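Dihydroorotase (Saccharomyces cerevisiae S288C, PDB 6L0A) catalyses the zinc-dependent interconversion of N-carbamoyl-L-aspartate and dihydroorotate, the third step of de novo pyrimidine biosynthesis. Local coordinates at residues Lys330-Pro335 with Ser356-Trp361. Sequence-based numbering, arbitrary orientation.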
# COMPACT_ATOMS: atom_id res chain seq x y z
N LYS C 330 28.66 1.16 18.60
CA LYS C 330 28.18 0.09 19.47
C LYS C 330 26.89 -0.46 18.87
O LYS C 330 25.86 0.24 18.86
CB LYS C 330 27.97 0.57 20.90
CG LYS C 330 27.14 -0.39 21.75
CD LYS C 330 27.98 -1.50 22.36
CE LYS C 330 27.12 -2.68 22.82
NZ LYS C 330 27.16 -3.82 21.86
N GLU C 331 26.94 -1.69 18.37
CA GLU C 331 25.77 -2.34 17.80
C GLU C 331 24.66 -2.46 18.84
O GLU C 331 24.92 -2.70 20.03
CB GLU C 331 26.18 -3.71 17.27
CG GLU C 331 25.10 -4.54 16.63
CD GLU C 331 25.61 -5.92 16.25
OE1 GLU C 331 26.18 -6.05 15.14
OE2 GLU C 331 25.46 -6.86 17.06
N GLN C 332 23.41 -2.28 18.41
CA GLN C 332 22.27 -2.37 19.30
C GLN C 332 21.07 -2.92 18.55
O GLN C 332 21.04 -2.93 17.31
CB GLN C 332 21.92 -1.02 19.93
CG GLN C 332 21.54 0.04 18.90
CD GLN C 332 21.13 1.35 19.53
OE1 GLN C 332 20.35 1.38 20.49
NE2 GLN C 332 21.66 2.46 19.01
N VAL C 333 20.06 -3.35 19.31
CA VAL C 333 18.89 -4.02 18.76
C VAL C 333 17.67 -3.17 19.10
O VAL C 333 17.40 -2.90 20.27
CB VAL C 333 18.73 -5.45 19.32
CG1 VAL C 333 17.33 -5.98 19.05
CG2 VAL C 333 19.79 -6.37 18.71
N ILE C 334 16.96 -2.75 18.06
CA ILE C 334 15.74 -1.96 18.27
C ILE C 334 14.70 -2.83 18.98
O ILE C 334 14.46 -3.97 18.55
CB ILE C 334 15.20 -1.45 16.93
CG1 ILE C 334 16.25 -0.58 16.23
CG2 ILE C 334 13.91 -0.67 17.13
CD1 ILE C 334 16.04 -0.46 14.74
N PRO C 335 14.06 -2.34 20.04
CA PRO C 335 13.05 -3.14 20.73
C PRO C 335 11.83 -3.39 19.85
O PRO C 335 11.64 -2.76 18.80
CB PRO C 335 12.67 -2.29 21.94
CG PRO C 335 13.09 -0.90 21.58
CD PRO C 335 14.30 -1.06 20.71
N SER C 356 24.15 -0.48 13.62
CA SER C 356 25.59 -0.54 13.85
C SER C 356 26.08 0.53 14.82
O SER C 356 27.18 0.39 15.38
CB SER C 356 26.35 -0.41 12.53
OG SER C 356 26.29 -1.61 11.77
N TRP C 357 25.31 1.60 15.04
CA TRP C 357 25.75 2.74 15.82
C TRP C 357 24.81 3.02 16.98
O TRP C 357 23.63 2.65 16.96
CB TRP C 357 25.85 3.99 14.95
CG TRP C 357 26.81 3.86 13.84
CD1 TRP C 357 26.57 3.31 12.62
CD2 TRP C 357 28.17 4.29 13.83
NE1 TRP C 357 27.70 3.38 11.84
CE2 TRP C 357 28.70 3.98 12.57
CE3 TRP C 357 28.99 4.92 14.78
CZ2 TRP C 357 30.02 4.27 12.22
CZ3 TRP C 357 30.30 5.20 14.43
CH2 TRP C 357 30.80 4.88 13.16
N SER C 358 25.35 3.70 17.99
CA SER C 358 24.60 4.20 19.13
C SER C 358 24.92 5.68 19.29
O SER C 358 25.84 6.20 18.65
CB SER C 358 24.94 3.41 20.41
OG SER C 358 24.88 2.01 20.18
N VAL C 359 24.18 6.37 20.15
CA VAL C 359 24.37 7.80 20.32
C VAL C 359 24.37 8.13 21.81
O VAL C 359 23.59 7.57 22.59
CB VAL C 359 23.31 8.64 19.56
CG1 VAL C 359 21.92 8.43 20.14
CG2 VAL C 359 23.68 10.12 19.55
N ARG C 360 25.27 9.03 22.20
CA ARG C 360 25.36 9.56 23.56
C ARG C 360 25.67 11.05 23.46
O ARG C 360 25.92 11.58 22.37
CB ARG C 360 26.43 8.83 24.38
CG ARG C 360 27.85 9.08 23.89
CD ARG C 360 28.88 8.64 24.93
NE ARG C 360 30.19 9.24 24.67
CZ ARG C 360 31.14 8.66 23.94
NH1 ARG C 360 30.93 7.47 23.41
NH2 ARG C 360 32.30 9.28 23.74
N TRP C 361 25.69 11.72 24.61
CA TRP C 361 25.84 13.17 24.69
C TRP C 361 27.09 13.55 25.47
O TRP C 361 27.40 12.94 26.50
CB TRP C 361 24.62 13.80 25.35
CG TRP C 361 23.40 13.67 24.52
CD1 TRP C 361 22.46 12.69 24.60
CD2 TRP C 361 23.00 14.54 23.46
NE1 TRP C 361 21.49 12.89 23.65
CE2 TRP C 361 21.79 14.02 22.93
CE3 TRP C 361 23.54 15.70 22.90
CZ2 TRP C 361 21.11 14.64 21.88
CZ3 TRP C 361 22.86 16.31 21.85
CH2 TRP C 361 21.67 15.77 21.35
O HOH W 1 21.48 4.99 20.60
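Gln332 reaches across to the backbone carbonyl of Trp357, and this side-chain hydrogen bond is the main link joining 330-335 to 356-361. The amide of Gln332 gives one N-H to Trp357: NE2 lies 2.8 Å from Trp357 O, with an N-H...O angle of 166°. It meets a lone pair in the plane of that carbonyl, and the oxygen in turn lies almost in the plane of the Gln332 amide. With CG set between the backbone N and carbonyl carbon (chi1 61°), the rest of the chain runs out extended, and NE2 also packs 3.4 Å from Ser358 CA. The same nitrogen donates to a water, 3.0 Å from NE2, that also accepts from Val359 N, extending the link from Trp357 to the Val359 backbone.

Ser358 OG donates to Lys330 O, but at 2.4 Å the separation is too short to be taken at face value, and the geometry here is doubtful. Lys330 CB and CG rest against this hydroxyl, CB 3.5 Å from Ser358 OG. The main chains pass close at Glu331 and Ser356, with Ser356 O 3.6 Å from Lys330 C. Beyond CG the lysine chain bends away, and NZ turns back to its own segment, donating to Glu331 O at 3.1 Å.

The contact lies away from the zinc site, in the small antiparallel sheet beside the barrel. Ser358 is backbone-bonded to Phe328 of strand 324-328; on the other side, Gln332 bonds to Leu355 in the antiparallel pairing of 354-362 with the outermost strand 332-333. Helix 283-293 packs against Gln332 through Pro285 and against Trp357 through Ala288.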